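Local structure of cystalysin (1C7N) at residues 343-346 and 347-351; 385-388 and 389-393; 19-22 and 23-27. The protein binds pyridoxal-5'-phosphate and belongs to the class I and II aminotransferase family of PLP-dependent enzymes. One frame throughout, in Å; residues are numbered along the deposited sequence.

From the N terminus the chain first makes contact 3, at the end of helix 17-25, then contact 1, where helix 339-350 finishes, and last contact 2, near the C-terminal end of helix 376-393. Each is local, one turn of helix meeting the next, so none closes a long loop; they follow in series, without nesting or crossing. Contact 1 is the hub. Asn26 ND2 of contact 3 hydrogen-bonds to Ile347 O, and Arg385 of contact 2 reaches Ala350 O and Gln351 O, while Phe345 packs on Ala389. Contacts 2 and 3 do not touch, their centres being about 21 Å apart. Together they join the N-terminal helix to two helices late in the chain.

Contact 1. Residues 343-346 and 347-351; sequences EEFM and IHKAQ
Phe345 O takes two backbone N-H groups where the alpha-helix 339-350 widens into a pi-type turn at its C-terminal end. Lys349 N donates to Phe345 O at 2.8 Å, the usual i+4 bond. Ala350 N donates to Phe345 O at 3.1 Å, an i+5 bond lying in the plane of that carbonyl. Upstream the bonds are regular, Ile347 N to Glu343 O and His348 N to Glu344 O. Gln351 then leaves the helix with positive phi.

Apolar packing follows the same spacing. The CD1 corner of the Phe345 ring approaches Lys349 CB to 3.4 Å, the two side chains crossing at about a right angle, and this ring also packs on Ala389, Leu390 and Leu393 of helix 376-393. On another side of the helix, Glu343 and Ile347 run side by side, with Glu343 CG 4.0 Å from Ile347 CD1, while the Glu343 carboxylate turns to Lys340 and Tyr358. Ile347 CG2 lies over one face of the His348 ring, toward its rim.

Polar side chains meet at Glu344 and His348. A bend at chi2 (61°) brings the carboxylate alongside the imidazole, obliquely placed but with their planes only 6° apart. Glu344 OE2 comes within 2.9 Å of His348 ND1, but at a poor angle for a hydrogen bond; His348 ND1 instead makes a weak bond to Glu344 O at 3.4 Å.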
ATOM      1  N   GLU A 343      21.516 -24.028  10.235  1.00 14.47           N
ATOM      2  CA  GLU A 343      20.294 -23.341  10.624  1.00 15.88           C
ATOM      3  C   GLU A 343      19.807 -23.836  11.982  1.00 16.22           C
ATOM      4  O   GLU A 343      19.464 -23.049  12.861  1.00 15.59           O
ATOM      5  CB  GLU A 343      19.235 -23.592   9.555  1.00 16.44           C
ATOM      6  CG  GLU A 343      17.888 -22.960   9.806  1.00 18.56           C
ATOM      7  CD  GLU A 343      16.972 -23.161   8.626  1.00 19.97           C
ATOM      8  OE1 GLU A 343      16.645 -24.327   8.321  1.00 21.45           O
ATOM      9  OE2 GLU A 343      16.594 -22.159   7.991  1.00 21.24           O
ATOM     10  N   GLU A 344      19.777 -25.154  12.133  1.00 16.75           N
ATOM     11  CA  GLU A 344      19.345 -25.792  13.365  1.00 16.96           C
ATOM     12  C   GLU A 344      20.233 -25.358  14.524  1.00 16.18           C
ATOM     13  O   GLU A 344      19.749 -25.022  15.604  1.00 15.07           O
ATOM     14  CB  GLU A 344      19.414 -27.311  13.194  1.00 19.58           C
ATOM     15  CG  GLU A 344      19.170 -28.124  14.454  1.00 23.87           C
ATOM     16  CD  GLU A 344      17.798 -27.896  15.054  1.00 26.19           C
ATOM     17  OE1 GLU A 344      16.817 -27.781  14.286  1.00 26.70           O
ATOM     18  OE2 GLU A 344      17.700 -27.850  16.300  1.00 29.45           O
ATOM     19  N   PHE A 345      21.540 -25.372  14.284  1.00 15.37           N
ATOM     20  CA  PHE A 345      22.515 -24.993  15.300  1.00 16.18           C
ATOM     21  C   PHE A 345      22.384 -23.535  15.721  1.00 15.33           C
ATOM     22  O   PHE A 345      22.364 -23.227  16.909  1.00 16.45           O
ATOM     23  CB  PHE A 345      23.934 -25.235  14.778  1.00 16.77           C
ATOM     24  CG  PHE A 345      25.013 -24.796  15.724  1.00 19.10           C
ATOM     25  CD1 PHE A 345      25.325 -25.556  16.844  1.00 19.01           C
ATOM     26  CD2 PHE A 345      25.714 -23.612  15.497  1.00 20.14           C
ATOM     27  CE1 PHE A 345      26.317 -25.148  17.727  1.00 20.24           C
ATOM     28  CE2 PHE A 345      26.710 -23.194  16.374  1.00 19.59           C
ATOM     29  CZ  PHE A 345      27.011 -23.964  17.493  1.00 19.62           C
ATOM     30  N   MET A 346      22.311 -22.639  14.748  1.00 14.42           N
ATOM     31  CA  MET A 346      22.207 -21.218  15.055  1.00 15.41           C
ATOM     32  C   MET A 346      20.963 -20.894  15.871  1.00 15.48           C
ATOM     33  O   MET A 346      21.038 -20.181  16.873  1.00 16.01           O
ATOM     34  CB  MET A 346      22.207 -20.391  13.766  1.00 15.68           C
ATOM     35  CG  MET A 346      23.488 -20.497  12.949  1.00 16.10           C
ATOM     36  SD  MET A 346      24.968 -20.084  13.895  1.00 18.20           S
ATOM     37  CE  MET A 346      26.235 -20.721  12.804  1.00 16.57           C
ATOM     38  N   ILE A 347      19.825 -21.427  15.446  1.00 15.90           N
ATOM     39  CA  ILE A 347      18.559 -21.177  16.126  1.00 16.71           C
ATOM     40  C   ILE A 347      18.430 -21.794  17.515  1.00 18.08           C
ATOM     41  O   ILE A 347      17.985 -21.131  18.445  1.00 18.25           O
ATOM     42  CB  ILE A 347      17.370 -21.689  15.288  1.00 16.86           C
ATOM     43  CG1 ILE A 347      17.245 -20.874  13.999  1.00 16.02           C
ATOM     44  CG2 ILE A 347      16.079 -21.607  16.102  1.00 16.17           C
ATOM     45  CD1 ILE A 347      16.139 -21.366  13.080  1.00 17.47           C
ATOM     46  N   HIS A 348      18.819 -23.057  17.657  1.00 19.08           N
ATOM     47  CA  HIS A 348      18.662 -23.736  18.935  1.00 19.18           C
ATOM     48  C   HIS A 348      19.865 -23.829  19.861  1.00 19.10           C
ATOM     49  O   HIS A 348      19.692 -23.948  21.073  1.00 19.23           O
ATOM     50  CB  HIS A 348      18.085 -25.136  18.707  1.00 19.49           C
ATOM     51  CG  HIS A 348      16.734 -25.131  18.057  1.00 20.40           C
ATOM     52  ND1 HIS A 348      16.562 -25.168  16.690  1.00 20.79           N
ATOM     53  CD2 HIS A 348      15.491 -25.056  18.589  1.00 20.21           C
ATOM     54  CE1 HIS A 348      15.273 -25.115  16.407  1.00 20.25           C
ATOM     55  NE2 HIS A 348      14.601 -25.046  17.542  1.00 20.62           N
ATOM     56  N   LYS A 349      21.075 -23.785  19.315  1.00 19.13           N
ATOM     57  CA  LYS A 349      22.255 -23.864  20.167  1.00 19.07           C
ATOM     58  C   LYS A 349      22.810 -22.484  20.488  1.00 17.53           C
ATOM     59  O   LYS A 349      23.143 -22.203  21.635  1.00 17.65           O
ATOM     60  CB  LYS A 349      23.346 -24.718  19.511  1.00 19.92           C
ATOM     61  CG  LYS A 349      22.973 -26.179  19.349  1.00 22.41           C
ATOM     62  CD  LYS A 349      22.637 -26.818  20.691  1.00 24.59           C
ATOM     63  CE  LYS A 349      22.208 -28.269  20.519  1.00 27.31           C
ATOM     64  NZ  LYS A 349      21.808 -28.897  21.815  1.00 29.50           N
ATOM     65  N   ALA A 350      22.900 -21.628  19.477  1.00 15.68           N
ATOM     66  CA  ALA A 350      23.432 -20.280  19.660  1.00 14.88           C
ATOM     67  C   ALA A 350      22.344 -19.229  19.866  1.00 15.26           C
ATOM     68  O   ALA A 350      22.622 -18.125  20.328  1.00 15.47           O
ATOM     69  CB  ALA A 350      24.284 -19.898  18.459  1.00 14.96           C
ATOM     70  N   GLN A 351      21.110 -19.580  19.524  1.00 14.78           N
ATOM     71  CA  GLN A 351      19.993 -18.649  19.633  1.00 15.64           C
ATOM     72  C   GLN A 351      20.367 -17.336  18.969  1.00 16.19           C
ATOM     73  O   GLN A 351      20.104 -16.243  19.485  1.00 15.97           O
ATOM     74  CB  GLN A 351      19.601 -18.428  21.092  1.00 16.41           C
ATOM     75  CG  GLN A 351      18.688 -19.514  21.619  1.00 18.13           C
ATOM     76  CD  GLN A 351      18.223 -19.259  23.029  1.00 19.70           C
ATOM     77  OE1 GLN A 351      17.652 -18.208  23.329  1.00 22.77           O
ATOM     78  NE2 GLN A 351      18.453 -20.224  23.908  1.00 20.97           N
TER

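Contact 2. Residues 385-388 and 389-393; sequences RLNK and ALKDL
Leu386 and Leu390, one turn apart on the C-terminal helix 376-393, meet through Leu386 CD2, which lies 3.4 Å from Leu390 CG and also reaches Leu390 CD1. The first of these is closer than ordinary carbon-carbon contact and may be doubtful in detail: chi1 of Leu386 is only roughly anti (-154°) and its chi2 (-146°) is not staggered, so the placing of CD2 is somewhat uncertain. The Leu390 side chain also lies against Leu386 O, which accepts from Leu390 N at 2.7 Å.

In a second pair, Asn387 and Lys391, the side chains make no hydrogen bond with each other, although Lys391 N donates to Asn387 O at 3.0 Å. The extended lysine runs over Asn387 O and brings CE to 3.5 Å from Asn387 OD1; its NZ is 3.4 Å from Asn387 ND2, two donors that cannot pair. Asn387 is held from outside: OD1 accepts from His314 NE2 and ND2 donates to Glu384, which probably fixes the orientation of the amide. Glu384 also forms a salt bridge with Lys388 NZ.

Regular i+4 bonds carry the backbone beneath these side chains, among them Ala389 N to Arg385 O at 3.0 Å and Asp392 N to Lys388 O at 2.9 Å.

The turns sit between two other helices. Leu386 and Asn387 pack on Phe309 of helix 289-313, with Phe310 also against Leu386. The face bearing Ala389 lies on helix 339-350, which itself touches strand 355-356 through Glu343 and Met346.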
ATOM      1  N   ARG A 385      27.145 -15.440  22.747  1.00 16.66           N
ATOM      2  CA  ARG A 385      26.281 -16.624  22.830  1.00 17.07           C
ATOM      3  C   ARG A 385      26.787 -17.630  21.805  1.00 16.96           C
ATOM      4  O   ARG A 385      26.861 -18.833  22.067  1.00 16.79           O
ATOM      5  CB  ARG A 385      24.832 -16.290  22.480  1.00 16.91           C
ATOM      6  CG  ARG A 385      23.977 -15.861  23.637  1.00 17.53           C
ATOM      7  CD  ARG A 385      22.526 -16.223  23.369  1.00 16.08           C
ATOM      8  NE  ARG A 385      22.009 -15.602  22.147  1.00 15.06           N
ATOM      9  CZ  ARG A 385      21.843 -14.291  21.992  1.00 14.91           C
ATOM     10  NH1 ARG A 385      22.157 -13.458  22.979  1.00 13.70           N
ATOM     11  NH2 ARG A 385      21.343 -13.814  20.857  1.00 12.22           N
ATOM     12  N   LEU A 386      27.122 -17.112  20.627  1.00 16.73           N
ATOM     13  CA  LEU A 386      27.633 -17.914  19.525  1.00 16.63           C
ATOM     14  C   LEU A 386      28.963 -18.531  19.949  1.00 16.51           C
ATOM     15  O   LEU A 386      29.226 -19.707  19.702  1.00 14.91           O
ATOM     16  CB  LEU A 386      27.865 -17.016  18.308  1.00 17.79           C
ATOM     17  CG  LEU A 386      27.824 -17.583  16.890  1.00 19.51           C
ATOM     18  CD1 LEU A 386      28.843 -16.819  16.046  1.00 19.38           C
ATOM     19  CD2 LEU A 386      28.128 -19.064  16.878  1.00 20.03           C
ATOM     20  N   ASN A 387      29.792 -17.712  20.588  1.00 16.22           N
ATOM     21  CA  ASN A 387      31.105 -18.129  21.070  1.00 17.67           C
ATOM     22  C   ASN A 387      30.996 -19.372  21.950  1.00 18.05           C
ATOM     23  O   ASN A 387      31.693 -20.360  21.723  1.00 18.64           O
ATOM     24  CB  ASN A 387      31.753 -16.979  21.850  1.00 16.01           C
ATOM     25  CG  ASN A 387      33.238 -17.190  22.088  1.00 15.85           C
ATOM     26  OD1 ASN A 387      33.909 -17.879  21.318  1.00 15.11           O
ATOM     27  ND2 ASN A 387      33.764 -16.575  23.147  1.00 15.91           N
ATOM     28  N   LYS A 388      30.121 -19.325  22.951  1.00 19.16           N
ATOM     29  CA  LYS A 388      29.940 -20.467  23.843  1.00 20.72           C
ATOM     30  C   LYS A 388      29.376 -21.675  23.099  1.00 20.38           C
ATOM     31  O   LYS A 388      29.768 -22.814  23.358  1.00 20.75           O
ATOM     32  CB  LYS A 388      29.015 -20.109  25.010  1.00 21.50           C
ATOM     33  CG  LYS A 388      29.591 -19.080  25.974  1.00 24.17           C
ATOM     34  CD  LYS A 388      29.003 -19.246  27.367  1.00 25.15           C
ATOM     35  CE  LYS A 388      29.526 -18.192  28.334  1.00 26.28           C
ATOM     36  NZ  LYS A 388      29.102 -16.818  27.942  1.00 26.82           N
ATOM     37  N   ALA A 389      28.460 -21.420  22.169  1.00 19.90           N
ATOM     38  CA  ALA A 389      27.843 -22.486  21.385  1.00 20.04           C
ATOM     39  C   ALA A 389      28.872 -23.181  20.492  1.00 20.06           C
ATOM     40  O   ALA A 389      28.885 -24.415  20.387  1.00 18.94           O
ATOM     41  CB  ALA A 389      26.705 -21.918  20.539  1.00 20.51           C
ATOM     42  N   LEU A 390      29.731 -22.392  19.853  1.00 19.68           N
ATOM     43  CA  LEU A 390      30.763 -22.946  18.988  1.00 20.91           C
ATOM     44  C   LEU A 390      31.763 -23.749  19.814  1.00 21.34           C
ATOM     45  O   LEU A 390      32.198 -24.821  19.400  1.00 20.55           O
ATOM     46  CB  LEU A 390      31.489 -21.830  18.229  1.00 20.99           C
ATOM     47  CG  LEU A 390      30.737 -21.225  17.036  1.00 21.08           C
ATOM     48  CD1 LEU A 390      31.563 -20.118  16.409  1.00 20.44           C
ATOM     49  CD2 LEU A 390      30.451 -22.309  16.010  1.00 20.62           C
ATOM     50  N   LYS A 391      32.130 -23.228  20.979  1.00 21.85           N
ATOM     51  CA  LYS A 391      33.069 -23.933  21.846  1.00 23.88           C
ATOM     52  C   LYS A 391      32.479 -25.278  22.259  1.00 25.61           C
ATOM     53  O   LYS A 391      33.145 -26.311  22.179  1.00 25.99           O
ATOM     54  CB  LYS A 391      33.374 -23.103  23.094  1.00 22.69           C
ATOM     55  CG  LYS A 391      34.230 -21.884  22.830  1.00 22.04           C
ATOM     56  CD  LYS A 391      34.379 -21.051  24.091  1.00 21.52           C
ATOM     57  CE  LYS A 391      35.240 -19.838  23.837  1.00 20.22           C
ATOM     58  NZ  LYS A 391      35.297 -18.959  25.029  1.00 19.75           N
ATOM     59  N   ASP A 392      31.228 -25.260  22.703  1.00 27.41           N
ATOM     60  CA  ASP A 392      30.563 -26.490  23.109  1.00 29.77           C
ATOM     61  C   ASP A 392      30.558 -27.477  21.950  1.00 31.16           C
ATOM     62  O   ASP A 392      30.855 -28.660  22.130  1.00 31.03           O
ATOM     63  CB  ASP A 392      29.133 -26.195  23.556  1.00 30.23           C
ATOM     64  CG  ASP A 392      29.087 -25.456  24.871  1.00 31.04           C
ATOM     65  OD1 ASP A 392      27.980 -25.084  25.312  1.00 31.90           O
ATOM     66  OD2 ASP A 392      30.164 -25.253  25.470  1.00 31.97           O
ATOM     67  N   LEU A 393      30.230 -26.983  20.759  1.00 32.17           N
ATOM     68  CA  LEU A 393      30.211 -27.824  19.570  1.00 33.46           C
ATOM     69  C   LEU A 393      31.585 -28.483  19.479  1.00 35.05           C
ATOM     70  O   LEU A 393      31.752 -29.524  18.845  1.00 34.62           O
ATOM     71  CB  LEU A 393      29.953 -26.971  18.324  1.00 32.32           C
ATOM     72  CG  LEU A 393      29.722 -27.715  17.006  1.00 32.09           C
ATOM     73  CD1 LEU A 393      28.476 -28.576  17.122  1.00 31.90           C
ATOM     74  CD2 LEU A 393      29.571 -26.716  15.871  1.00 31.30           C
TER

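Contact 3. Residues 19-22 and 23-27; sequences WDLM and YSQNP
Tyr23 takes the Met22 methyl over one face and sets its hydroxyl end against Trp19, in the last turns of the N-terminal alpha-helix 17-25. Met22 makes a Met-aromatic contact with it. The methionine CG is anti to the backbone N (chi1 169°), and the bend at chi3 (67°) swings the terminal methyl over the phenol. Met22 CE is 4.0 Å from the centroid of the Tyr23 ring, 22° off the normal and toward the rim, a CH-pi contact. The sulfur SD stands farther off, above the same ring.

Trp19 runs alongside Tyr23. Tyr23 OH meets the edge of the indole near its plane, 3.6 Å from Trp19 CE3, while Trp19 NE1 is taken by Glu42. Trp19 O accepts from Tyr23 N at 3.2 Å.

Leu21 crosses Gln25 one turn on, its CD1 lying 3.8 Å from Gln25 OE1. The helix closes with Met22 O accepting from Asn26 N at 2.9 Å, after which Asn26 departs from helical geometry.

Across the two segments the side chains meet through carbon, sulfur and ring contacts, and the hydrogen bonds run between backbone atoms. This is consistent with placement of the phenol largely by packing, to which Lys12 and Val29 also contribute, with its hydroxyl against the carbon edge of the indole.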
ATOM      1  N   TRP A  19      10.579 -10.328  14.711  1.00 12.25           N
ATOM      2  CA  TRP A  19      10.558 -10.892  16.056  1.00 13.35           C
ATOM      3  C   TRP A  19       9.566 -12.050  16.180  1.00 12.22           C
ATOM      4  O   TRP A  19       9.849 -13.041  16.841  1.00 12.50           O
ATOM      5  CB  TRP A  19      10.239  -9.803  17.090  1.00 13.68           C
ATOM      6  CG  TRP A  19      11.416  -8.917  17.412  1.00 14.98           C
ATOM      7  CD1 TRP A  19      12.087  -8.093  16.551  1.00 14.87           C
ATOM      8  CD2 TRP A  19      12.066  -8.776  18.685  1.00 14.46           C
ATOM      9  NE1 TRP A  19      13.108  -7.452  17.208  1.00 15.33           N
ATOM     10  CE2 TRP A  19      13.118  -7.851  18.519  1.00 14.20           C
ATOM     11  CE3 TRP A  19      11.859  -9.343  19.950  1.00 14.64           C
ATOM     12  CZ2 TRP A  19      13.966  -7.476  19.572  1.00 14.96           C
ATOM     13  CZ3 TRP A  19      12.701  -8.969  20.999  1.00 15.78           C
ATOM     14  CH2 TRP A  19      13.743  -8.044  20.801  1.00 14.37           C
ATOM     15  N   ASP A  20       8.399 -11.934  15.554  1.00 13.67           N
ATOM     16  CA  ASP A  20       7.425 -13.019  15.635  1.00 13.00           C
ATOM     17  C   ASP A  20       8.010 -14.261  14.959  1.00 14.35           C
ATOM     18  O   ASP A  20       7.740 -15.390  15.373  1.00 13.87           O
ATOM     19  CB  ASP A  20       6.105 -12.622  14.964  1.00 13.70           C
ATOM     20  CG  ASP A  20       5.402 -11.476  15.685  1.00 13.59           C
ATOM     21  OD1 ASP A  20       5.748 -11.194  16.854  1.00 11.27           O
ATOM     22  OD2 ASP A  20       4.494 -10.865  15.083  1.00 15.48           O
ATOM     23  N   LEU A  21       8.821 -14.046  13.927  1.00 14.11           N
ATOM     24  CA  LEU A  21       9.445 -15.152  13.212  1.00 16.17           C
ATOM     25  C   LEU A  21      10.407 -15.895  14.126  1.00 16.23           C
ATOM     26  O   LEU A  21      10.476 -17.125  14.103  1.00 17.45           O
ATOM     27  CB  LEU A  21      10.199 -14.642  11.976  1.00 15.95           C
ATOM     28  CG  LEU A  21      11.017 -15.697  11.216  1.00 17.49           C
ATOM     29  CD1 LEU A  21      10.111 -16.849  10.816  1.00 17.87           C
ATOM     30  CD2 LEU A  21      11.671 -15.074   9.983  1.00 17.30           C
ATOM     31  N   MET A  22      11.150 -15.141  14.930  1.00 16.94           N
ATOM     32  CA  MET A  22      12.112 -15.723  15.856  1.00 17.45           C
ATOM     33  C   MET A  22      11.404 -16.613  16.869  1.00 18.68           C
ATOM     34  O   MET A  22      11.786 -17.766  17.069  1.00 18.03           O
ATOM     35  CB  MET A  22      12.882 -14.614  16.581  1.00 16.95           C
ATOM     36  CG  MET A  22      13.718 -15.083  17.763  1.00 17.05           C
ATOM     37  SD  MET A  22      14.598 -13.721  18.560  1.00 14.68           S
ATOM     38  CE  MET A  22      13.255 -12.790  19.254  1.00 15.21           C
ATOM     39  N   TYR A  23      10.368 -16.076  17.506  1.00 19.33           N
ATOM     40  CA  TYR A  23       9.624 -16.841  18.502  1.00 21.80           C
ATOM     41  C   TYR A  23       8.965 -18.068  17.885  1.00 22.04           C
ATOM     42  O   TYR A  23       8.832 -19.104  18.541  1.00 21.78           O
ATOM     43  CB  TYR A  23       8.568 -15.955  19.177  1.00 25.13           C
ATOM     44  CG  TYR A  23       9.167 -14.864  20.040  1.00 28.29           C
ATOM     45  CD1 TYR A  23       9.082 -13.520  19.669  1.00 30.20           C
ATOM     46  CD2 TYR A  23       9.850 -15.178  21.215  1.00 30.14           C
ATOM     47  CE1 TYR A  23       9.666 -12.519  20.445  1.00 30.83           C
ATOM     48  CE2 TYR A  23      10.441 -14.183  21.998  1.00 31.36           C
ATOM     49  CZ  TYR A  23      10.345 -12.859  21.607  1.00 31.69           C
ATOM     50  OH  TYR A  23      10.934 -11.881  22.381  1.00 33.39           O
ATOM     51  N   SER A  24       8.565 -17.953  16.623  1.00 20.96           N
ATOM     52  CA  SER A  24       7.929 -19.062  15.924  1.00 21.89           C
ATOM     53  C   SER A  24       8.951 -20.162  15.650  1.00 21.84           C
ATOM     54  O   SER A  24       8.634 -21.352  15.700  1.00 21.17           O
ATOM     55  CB  SER A  24       7.337 -18.580  14.602  1.00 22.04           C
ATOM     56  OG  SER A  24       6.707 -19.646  13.916  1.00 24.83           O
ATOM     57  N   GLN A  25      10.179 -19.756  15.352  1.00 21.00           N
ATOM     58  CA  GLN A  25      11.243 -20.707  15.071  1.00 21.19           C
ATOM     59  C   GLN A  25      11.769 -21.371  16.336  1.00 20.27           C
ATOM     60  O   GLN A  25      12.124 -22.549  16.324  1.00 21.27           O
ATOM     61  CB  GLN A  25      12.393 -20.009  14.342  1.00 20.02           C
ATOM     62  CG  GLN A  25      12.147 -19.826  12.860  1.00 21.81           C
ATOM     63  CD  GLN A  25      13.208 -18.979  12.197  1.00 21.76           C
ATOM     64  OE1 GLN A  25      13.296 -18.925  10.973  1.00 24.86           O
ATOM     65  NE2 GLN A  25      14.015 -18.303  13.001  1.00 21.89           N
ATOM     66  N   ASN A  26      11.817 -20.616  17.425  1.00 20.29           N
ATOM     67  CA  ASN A  26      12.313 -21.148  18.684  1.00 20.38           C
ATOM     68  C   ASN A  26      11.515 -20.574  19.850  1.00 21.07           C
ATOM     69  O   ASN A  26      11.892 -19.555  20.426  1.00 20.03           O
ATOM     70  CB  ASN A  26      13.794 -20.798  18.850  1.00 19.33           C
ATOM     71  CG  ASN A  26      14.419 -21.457  20.063  1.00 20.11           C
ATOM     72  OD1 ASN A  26      13.718 -21.872  20.986  1.00 20.42           O
ATOM     73  ND2 ASN A  26      15.745 -21.547  20.074  1.00 18.03           N
ATOM     74  N   PRO A  27      10.391 -21.221  20.204  1.00 22.21           N
ATOM     75  CA  PRO A  27       9.541 -20.767  21.308  1.00 22.95           C
ATOM     76  C   PRO A  27      10.286 -20.651  22.641  1.00 24.03           C
ATOM     77  O   PRO A  27       9.846 -19.942  23.546  1.00 24.30           O
ATOM     78  CB  PRO A  27       8.444 -21.828  21.353  1.00 23.53           C
ATOM     79  CG  PRO A  27       8.322 -22.239  19.923  1.00 23.88           C
ATOM     80  CD  PRO A  27       9.767 -22.355  19.499  1.00 22.80           C
TER